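Local coordinates for protein probable amino acid aminotransferase (PDB 6Q1Q) that is a probable amino acid aminotransferase of class IV, a family of two-domain enzymes, found here as an assembly of two identical chains, at residues 135-140 and 210-215; 130-135 and 174-179; 22-27 and 98-103. All coordinates share one frame; numbering follows the deposited sequence.

Overall arrangement
From the N terminus, contact 3 (22-27 with 98-103) comes first. It closes a long loop holding helices 46-59 and 67-84, and joins the start of helix 24-28 to the connection between strands 89-96 and 106-113 of the antiparallel sheet. Contact 2 (130-135 with 174-179) pairs the ends of two parallel strands of the mixed sheet. Contact 1 (135-140 with 210-215) starts inside the loop of contact 2 and ends beyond it, so the two cross, sharing Leu135; it ties the start of helix 139-142 to the loop between strand 203-207 and helix 218-229. Contact 3 lies apart, its centre about 30 Å from that of contact 1 and 33 Å from that of contact 2.

Contact 1: 135-140 and 210-215; sequences LPADGG and PWYPIL
Ala137 places its methyl over one face of the Tyr212 ring, a CH-pi contact with CB 4.0 Å from the ring centroid. The methyl is displaced toward the rim, so that its nearest ring atom is CZ, 3.7 Å from CB. Tyr212 turns CG opposite its own carbonyl carbon (chi1 -81°), which presents a face of the ring to the Ala137 methyl; the carbonyl oxygen of Ala137 also lies 3.4 Å from Tyr212 CD2. Pro213 wedges its ring into the bend of 135-140, and Gly140 N lies against that ring, 3.6 Å from both CB and CD. CB also meets Leu135 CD2 at 3.8 Å as these two side chains slide past each other in opposite directions; CG faces Pro136 O at 3.7 Å, and CD lies near Ala137 O. Both backbones bend here: a type I turn runs from Pro136 to Gly139, and Pro213 is the centre of an inverse gamma turn in which Ile214 N donates to Tyr212 O. Tyr212 also packs on Leu183 and Ala238. The contact thus joins the lead-in and first residues of helix 139-142, just beyond strand 126-132, to the loop between strand 203-207 and helix 218-229.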
loop_
_atom_site.group_PDB
_atom_site.type_symbol
_atom_site.label_atom_id
_atom_site.label_comp_id
_atom_site.label_asym_id
_atom_site.label_seq_id
_atom_site.Cartn_x
_atom_site.Cartn_y
_atom_site.Cartn_z
ATOM N N LEU B 135 14.486 -5.802 0.763
ATOM C CA LEU B 135 14.493 -5.936 2.208
ATOM C C LEU B 135 15.462 -7.032 2.619
ATOM O O LEU B 135 15.571 -8.054 1.936
ATOM C CB LEU B 135 13.101 -6.277 2.763
ATOM C CG LEU B 135 12.036 -5.195 2.971
ATOM C CD1 LEU B 135 11.687 -4.463 1.681
ATOM C CD2 LEU B 135 10.788 -5.814 3.592
ATOM N N PRO B 136 16.185 -6.839 3.714
ATOM C CA PRO B 136 17.033 -7.908 4.241
ATOM C C PRO B 136 16.211 -8.937 5.002
ATOM O O PRO B 136 15.081 -8.688 5.425
ATOM C CB PRO B 136 17.999 -7.168 5.170
ATOM C CG PRO B 136 17.243 -5.952 5.602
ATOM C CD PRO B 136 16.250 -5.611 4.526
ATOM N N ALA B 137 16.807 -10.120 5.162
ATOM C CA ALA B 137 16.114 -11.226 5.813
ATOM C C ALA B 137 15.800 -10.940 7.277
ATOM O O ALA B 137 14.860 -11.529 7.823
ATOM C CB ALA B 137 16.941 -12.505 5.692
ATOM N N ASP B 138 16.561 -10.060 7.928
ATOM C CA ASP B 138 16.282 -9.655 9.302
ATOM C C ASP B 138 15.234 -8.550 9.407
ATOM O O ASP B 138 14.965 -8.085 10.521
ATOM C CB ASP B 138 17.576 -9.193 9.986
ATOM C CG ASP B 138 18.191 -7.963 9.323
ATOM O OD1 ASP B 138 17.624 -7.452 8.335
ATOM O OD2 ASP B 138 19.247 -7.496 9.801
ATOM N N GLY B 139 14.645 -8.123 8.287
ATOM C CA GLY B 139 13.775 -6.955 8.305
ATOM C C GLY B 139 12.534 -7.113 9.164
ATOM O O GLY B 139 12.077 -6.153 9.791
ATOM N N GLY B 140 11.958 -8.317 9.190
ATOM C CA GLY B 140 10.718 -8.517 9.927
ATOM C C GLY B 140 10.839 -8.215 11.410
ATOM O O GLY B 140 9.964 -7.572 11.995
ATOM N N PRO B 210 9.706 -17.937 8.724
ATOM C CA PRO B 210 8.536 -17.089 8.939
ATOM C C PRO B 210 8.758 -15.897 9.853
ATOM O O PRO B 210 7.832 -15.087 9.995
ATOM C CB PRO B 210 7.505 -18.099 9.495
ATOM C CG PRO B 210 8.336 -19.092 10.237
ATOM C CD PRO B 210 9.705 -19.126 9.572
ATOM N N TRP B 211 9.945 -15.762 10.453
ATOM C CA TRP B 211 10.343 -14.504 11.075
ATOM C C TRP B 211 10.858 -13.504 10.047
ATOM O O TRP B 211 11.197 -12.369 10.409
ATOM C CB TRP B 211 11.401 -14.736 12.168
ATOM C CG TRP B 211 12.557 -15.594 11.740
ATOM C CD1 TRP B 211 13.711 -15.181 11.135
ATOM C CD2 TRP B 211 12.663 -17.018 11.872
ATOM N NE1 TRP B 211 14.528 -16.259 10.887
ATOM C CE2 TRP B 211 13.908 -17.398 11.329
ATOM C CE3 TRP B 211 11.826 -18.007 12.396
ATOM C CZ2 TRP B 211 14.335 -18.725 11.298
ATOM C CZ3 TRP B 211 12.251 -19.323 12.364
ATOM C CH2 TRP B 211 13.495 -19.671 11.819
ATOM N N TYR B 212 10.938 -13.920 8.781
ATOM C CA TYR B 212 11.251 -13.031 7.679
ATOM C C TYR B 212 10.156 -11.982 7.495
ATOM O O TYR B 212 9.033 -12.150 7.976
ATOM C CB TYR B 212 11.409 -13.828 6.381
ATOM C CG TYR B 212 12.750 -14.498 6.191
ATOM C CD1 TYR B 212 13.143 -14.954 4.938
ATOM C CD2 TYR B 212 13.616 -14.689 7.258
ATOM C CE1 TYR B 212 14.364 -15.567 4.750
ATOM C CE2 TYR B 212 14.840 -15.306 7.081
ATOM C CZ TYR B 212 15.208 -15.745 5.824
ATOM O OH TYR B 212 16.423 -16.362 5.639
ATOM N N PRO B 213 10.466 -10.876 6.794
ATOM C CA PRO B 213 9.431 -9.875 6.502
ATOM C C PRO B 213 8.459 -10.349 5.435
ATOM O O PRO B 213 8.418 -9.794 4.333
ATOM C CB PRO B 213 10.240 -8.667 6.021
ATOM C CG PRO B 213 11.461 -9.271 5.417
ATOM C CD PRO B 213 11.786 -10.455 6.285
ATOM N N ILE B 214 7.678 -11.382 5.744
ATOM C CA ILE B 214 6.785 -12.006 4.778
ATOM C C ILE B 214 5.426 -12.207 5.430
ATOM O O ILE B 214 5.253 -12.023 6.634
ATOM C CB ILE B 214 7.328 -13.358 4.268
ATOM C CG1 ILE B 214 7.399 -14.362 5.418
ATOM C CG2 ILE B 214 8.693 -13.193 3.629
ATOM C CD1 ILE B 214 7.834 -15.752 4.988
ATOM N N LEU B 215 4.456 -12.602 4.615
ATOM C CA LEU B 215 3.127 -12.908 5.117
ATOM C C LEU B 215 3.050 -14.398 5.397
ATOM O O LEU B 215 3.446 -15.211 4.561
ATOM C CB LEU B 215 2.055 -12.505 4.099
ATOM C CG LEU B 215 1.745 -11.020 3.922
ATOM C CD1 LEU B 215 0.781 -10.807 2.768
ATOM C CD2 LEU B 215 1.147 -10.468 5.207
#

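Contact 2: 130-135 and 174-179; sequences TLDRGL and IFVSTD
Arg133 lays its aliphatic chain across the Phe175 ring, with CD directly over the centre of one face, 3.8 Å from the centroid. CG points opposite the backbone N (chi1 175°) and the chain then bends at chi2 (67°), which lowers CD onto the ring while CB stays 3.8 Å from Phe175 CD1. The guanidinium is carried farther on; its cation-pi distance to the ring, 5.8 Å from CZ to the centroid, is long and at most weakly attractive. Leu135 CD1 lies over one face of that guanidinium, toward its rim, and Leu131 O approaches the edge of the Phe175 ring near its plane.

Between the backbones, Leu131 N donates to Ile174 O, Val176 N to Leu131 O, and Arg133 N to Val176 O at 2.9 Å. Val176 O also accepts a hydrogen bond from a water that in turn accepts from Gly134 N, filling the step where the chains part. A second water donates to both Asp132 OD2 and Ser177 O. Farther along, Thr178 N bonds to Leu135 O at 3.0 Å. The methyl CG2 of Thr178 rests on Gly134 C at 3.4 Å.

On the face shared with Val176, Thr130 directs OG1 to Asp266, while its CB meets Val176 CG2 at 4.0 Å. Asp132 O accepts from Trp145 NE1 of the second subunit, so this end of the strand adjoins the second subunit. Leu131 and Phe175 project to the other face, where both pack on Val161 of helix 156-167. Two adjacent parallel strands, 126-132 and 172-176, linked through a helix lying against their sheet, form a beta-alpha-beta crossover in the mixed sheet.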
loop_
_atom_site.group_PDB
_atom_site.type_symbol
_atom_site.label_atom_id
_atom_site.label_comp_id
_atom_site.label_asym_id
_atom_site.label_seq_id
_atom_site.Cartn_x
_atom_site.Cartn_y
_atom_site.Cartn_z
ATOM N N THR B 130 12.458 -14.159 -10.612
ATOM C CA THR B 130 12.905 -13.672 -9.319
ATOM C C THR B 130 13.148 -12.174 -9.410
ATOM O O THR B 130 13.755 -11.692 -10.372
ATOM C CB THR B 130 14.175 -14.390 -8.869
ATOM O OG1 THR B 130 15.214 -14.175 -9.832
ATOM C CG2 THR B 130 13.912 -15.876 -8.737
ATOM N N LEU B 131 12.663 -11.442 -8.417
ATOM C CA LEU B 131 12.857 -10.005 -8.356
ATOM C C LEU B 131 13.326 -9.618 -6.965
ATOM O O LEU B 131 12.849 -10.158 -5.960
ATOM C CB LEU B 131 11.569 -9.246 -8.716
ATOM C CG LEU B 131 11.158 -9.177 -10.190
ATOM C CD1 LEU B 131 9.758 -8.594 -10.340
ATOM C CD2 LEU B 131 12.164 -8.365 -10.989
ATOM N N ASP B 132 14.271 -8.688 -6.916
ATOM C CA ASP B 132 14.768 -8.207 -5.640
ATOM C C ASP B 132 13.697 -7.392 -4.934
ATOM O O ASP B 132 13.081 -6.502 -5.528
ATOM C CB ASP B 132 16.028 -7.370 -5.834
ATOM C CG ASP B 132 17.233 -8.213 -6.192
ATOM O OD1 ASP B 132 18.062 -7.758 -7.007
ATOM O OD2 ASP B 132 17.347 -9.341 -5.665
ATOM N N ARG B 133 13.474 -7.708 -3.663
ATOM C CA ARG B 133 12.477 -7.012 -2.869
ATOM C C ARG B 133 13.029 -5.754 -2.216
ATOM O O ARG B 133 12.263 -4.824 -1.935
ATOM C CB ARG B 133 11.915 -7.960 -1.801
ATOM C CG ARG B 133 10.935 -7.327 -0.824
ATOM C CD ARG B 133 9.642 -6.930 -1.523
ATOM N NE ARG B 133 8.713 -6.246 -0.628
ATOM C CZ ARG B 133 8.760 -4.945 -0.358
ATOM N NH1 ARG B 133 9.690 -4.187 -0.921
ATOM N NH2 ARG B 133 7.878 -4.400 0.468
ATOM N N GLY B 134 14.340 -5.693 -2.002
ATOM C CA GLY B 134 14.961 -4.591 -1.303
ATOM C C GLY B 134 14.997 -4.715 0.201
ATOM O O GLY B 134 15.571 -3.840 0.858
ATOM N N LEU B 135 14.486 -5.802 0.763
ATOM C CA LEU B 135 14.493 -5.936 2.208
ATOM C C LEU B 135 15.462 -7.032 2.619
ATOM O O LEU B 135 15.571 -8.054 1.936
ATOM C CB LEU B 135 13.101 -6.277 2.763
ATOM C CG LEU B 135 12.036 -5.195 2.971
ATOM C CD1 LEU B 135 11.687 -4.463 1.681
ATOM C CD2 LEU B 135 10.788 -5.814 3.592
ATOM N N ILE B 174 8.813 -14.311 -7.700
ATOM C CA ILE B 174 9.361 -14.752 -6.424
ATOM C C ILE B 174 10.311 -13.669 -5.928
ATOM O O ILE B 174 11.316 -13.366 -6.582
ATOM C CB ILE B 174 10.074 -16.107 -6.542
ATOM C CG1 ILE B 174 9.059 -17.214 -6.828
ATOM C CG2 ILE B 174 10.845 -16.402 -5.270
ATOM C CD1 ILE B 174 9.664 -18.603 -6.868
ATOM N N PHE B 175 9.990 -13.084 -4.778
ATOM C CA PHE B 175 10.819 -12.037 -4.196
ATOM C C PHE B 175 12.060 -12.627 -3.538
ATOM O O PHE B 175 11.991 -13.648 -2.847
ATOM C CB PHE B 175 10.022 -11.234 -3.167
ATOM C CG PHE B 175 9.157 -10.163 -3.769
ATOM C CD1 PHE B 175 9.698 -9.208 -4.614
ATOM C CD2 PHE B 175 7.802 -10.107 -3.484
ATOM C CE1 PHE B 175 8.905 -8.219 -5.168
ATOM C CE2 PHE B 175 7.002 -9.120 -4.033
ATOM C CZ PHE B 175 7.556 -8.175 -4.877
ATOM N N VAL B 176 13.198 -11.970 -3.747
ATOM C CA VAL B 176 14.457 -12.343 -3.117
ATOM C C VAL B 176 14.943 -11.169 -2.277
ATOM O O VAL B 176 14.850 -10.010 -2.698
ATOM C CB VAL B 176 15.517 -12.747 -4.164
ATOM C CG1 VAL B 176 16.832 -13.118 -3.487
ATOM C CG2 VAL B 176 15.005 -13.895 -5.016
ATOM N N SER B 177 15.448 -11.474 -1.084
ATOM C CA SER B 177 15.952 -10.452 -0.181
ATOM C C SER B 177 17.283 -9.891 -0.687
ATOM O O SER B 177 17.916 -10.435 -1.597
ATOM C CB SER B 177 16.115 -11.023 1.228
ATOM O OG SER B 177 17.171 -11.967 1.283
ATOM N N THR B 178 17.703 -8.776 -0.082
ATOM C CA THR B 178 18.951 -8.141 -0.496
ATOM C C THR B 178 20.154 -9.043 -0.252
ATOM O O THR B 178 21.146 -8.963 -0.984
ATOM C CB THR B 178 19.144 -6.813 0.235
ATOM O OG1 THR B 178 18.862 -6.988 1.628
ATOM C CG2 THR B 178 18.230 -5.753 -0.337
ATOM N N ASP B 179 20.091 -9.899 0.767
ATOM C CA ASP B 179 21.156 -10.851 1.043
ATOM C C ASP B 179 20.945 -12.190 0.343
ATOM O O ASP B 179 21.631 -13.165 0.671
ATOM C CB ASP B 179 21.293 -11.060 2.554
ATOM C CG ASP B 179 19.955 -11.037 3.270
ATOM O OD1 ASP B 179 18.916 -10.963 2.583
ATOM O OD2 ASP B 179 19.943 -11.092 4.517
HETATM O O HOH W 1 19.133 -10.392 -3.776
HETATM O O HOH W 2 16.301 -7.454 -2.711
#

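Contact 3: 22-27 and 98-103; sequences DDLAAV and GREGGS
The capped N-terminus of helix 24-28 is fastened to the turn between two antiparallel strands, with Leu24 N donating to Gly98 O. This bond is short, 2.7 Å, and nearly straight at 170°. Glu100 N returns a bond to Asp22 O at 3.1 Å, so the two backbones are bridged at Asp23 and Arg99.

Outside this bridge Asp22 and Arg99 form a salt bridge. The arginine chain, bent at chi3, presents its guanidinium side-on, and NE (3.0 Å) and NH2 (3.2 Å) both donate to Asp22 OD1. That oxygen lies in the guanidinium plane and is met on its syn side, but the carboxylate plane is turned 55° from the guanidinium, and the bond from NH2 to OD2 is weak. Asp22 reaches this position with CG between its backbone N and carbonyl carbon (chi1 59°).

Asp23 is the N-cap: its OD1 accepts from Ala25 N at 2.9 Å through the anti lone pair. The same oxygen is also bonded to Ser96 OG, and OD2 to Thr106 OG1, which ties the cap to both strands of the hairpin 89-96 and 106-113 in the antiparallel sheet. Beyond the bridge, the connecting loop reverses in a type II turn from Arg99 to Gly102, closed by Gly102 N to Arg99 O, with Gly101 at the positive-phi corner.

Leu24 sets CB and CG against the oxygen end of the Gly98 carbonyl, CB 3.3 Å from Gly98 O. Its CD2 meets the aliphatic part of Glu100, 3.7 Å from CG, the two side chains crossing at about a right angle. Glu100 runs on past Val27, and its OE1 makes a long, weak ion pair with Arg92 of the second subunit, on which Val27 also packs.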
loop_
_atom_site.group_PDB
_atom_site.type_symbol
_atom_site.label_atom_id
_atom_site.label_comp_id
_atom_site.label_asym_id
_atom_site.label_seq_id
_atom_site.Cartn_x
_atom_site.Cartn_y
_atom_site.Cartn_z
ATOM N N ASP B 22 -14.824 9.280 1.586
ATOM C CA ASP B 22 -13.756 9.537 2.542
ATOM C C ASP B 22 -13.417 8.306 3.375
ATOM O O ASP B 22 -12.871 8.436 4.474
ATOM C CB ASP B 22 -14.122 10.714 3.447
ATOM C CG ASP B 22 -15.406 10.482 4.233
ATOM O OD1 ASP B 22 -16.099 9.471 3.986
ATOM O OD2 ASP B 22 -15.726 11.325 5.096
ATOM N N ASP B 23 -13.723 7.112 2.876
ATOM C CA ASP B 23 -13.369 5.901 3.601
ATOM C C ASP B 23 -11.869 5.661 3.497
ATOM O O ASP B 23 -11.299 5.689 2.402
ATOM C CB ASP B 23 -14.136 4.701 3.050
ATOM C CG ASP B 23 -14.136 3.524 4.008
ATOM O OD1 ASP B 23 -13.060 2.926 4.227
ATOM O OD2 ASP B 23 -15.214 3.198 4.548
ATOM N N LEU B 24 -11.229 5.420 4.643
ATOM C CA LEU B 24 -9.783 5.233 4.675
ATOM C C LEU B 24 -9.322 4.022 3.873
ATOM O O LEU B 24 -8.126 3.913 3.583
ATOM C CB LEU B 24 -9.312 5.133 6.126
ATOM C CG LEU B 24 -9.414 6.460 6.884
ATOM C CD1 LEU B 24 -9.021 6.302 8.342
ATOM C CD2 LEU B 24 -8.548 7.507 6.205
ATOM N N ALA B 25 -10.233 3.120 3.501
ATOM C CA ALA B 25 -9.852 2.023 2.618
ATOM C C ALA B 25 -9.526 2.535 1.220
ATOM O O ALA B 25 -8.581 2.056 0.585
ATOM C CB ALA B 25 -10.967 0.979 2.560
ATOM N N ALA B 26 -10.300 3.500 0.722
ATOM C CA ALA B 26 -10.087 4.055 -0.610
ATOM C C ALA B 26 -9.100 5.214 -0.606
ATOM O O ALA B 26 -8.320 5.370 -1.551
ATOM C CB ALA B 26 -11.418 4.516 -1.209
ATOM N N VAL B 27 -9.137 6.047 0.431
ATOM C CA VAL B 27 -8.276 7.221 0.468
ATOM C C VAL B 27 -6.852 6.855 0.888
ATOM O O VAL B 27 -5.890 7.508 0.465
ATOM C CB VAL B 27 -8.902 8.279 1.396
ATOM C CG1 VAL B 27 -7.904 9.372 1.751
ATOM C CG2 VAL B 27 -10.150 8.875 0.747
ATOM N N GLY B 98 -12.307 2.805 8.712
ATOM C CA GLY B 98 -13.527 3.580 8.693
ATOM C C GLY B 98 -13.387 4.857 7.890
ATOM O O GLY B 98 -12.522 5.000 7.023
ATOM N N ARG B 99 -14.244 5.816 8.213
ATOM C CA ARG B 99 -14.240 7.096 7.522
ATOM C C ARG B 99 -13.362 8.096 8.266
ATOM O O ARG B 99 -13.098 7.958 9.463
ATOM C CB ARG B 99 -15.667 7.630 7.393
ATOM C CG ARG B 99 -16.681 6.547 7.058
ATOM C CD ARG B 99 -18.056 7.125 6.797
ATOM N NE ARG B 99 -17.991 8.376 6.050
ATOM C CZ ARG B 99 -18.891 9.349 6.147
ATOM N NH1 ARG B 99 -19.930 9.216 6.962
ATOM N NH2 ARG B 99 -18.751 10.455 5.431
ATOM N N GLU B 100 -12.892 9.100 7.530
ATOM C CA GLU B 100 -12.095 10.164 8.130
ATOM C C GLU B 100 -12.901 10.867 9.213
ATOM O O GLU B 100 -13.954 11.450 8.936
ATOM C CB GLU B 100 -11.649 11.158 7.061
ATOM C CG GLU B 100 -10.602 10.611 6.108
ATOM C CD GLU B 100 -9.886 11.704 5.335
ATOM O OE1 GLU B 100 -8.656 11.589 5.149
ATOM O OE2 GLU B 100 -10.550 12.679 4.922
ATOM N N GLY B 101 -12.409 10.807 10.447
ATOM C CA GLY B 101 -13.138 11.320 11.585
ATOM C C GLY B 101 -14.251 10.427 12.086
ATOM O O GLY B 101 -14.893 10.773 13.088
ATOM N N GLY B 102 -14.506 9.299 11.427
ATOM C CA GLY B 102 -15.513 8.376 11.905
ATOM C C GLY B 102 -15.075 7.652 13.162
ATOM O O GLY B 102 -13.901 7.638 13.536
ATOM N N SER B 103 -16.050 7.037 13.832
ATOM C CA SER B 103 -15.810 6.356 15.098
ATOM C C SER B 103 -16.056 4.854 15.024
ATOM O O SER B 103 -16.081 4.191 16.068
ATOM C CB SER B 103 -16.680 6.969 16.202
ATOM O OG SER B 103 -18.049 6.962 15.836
#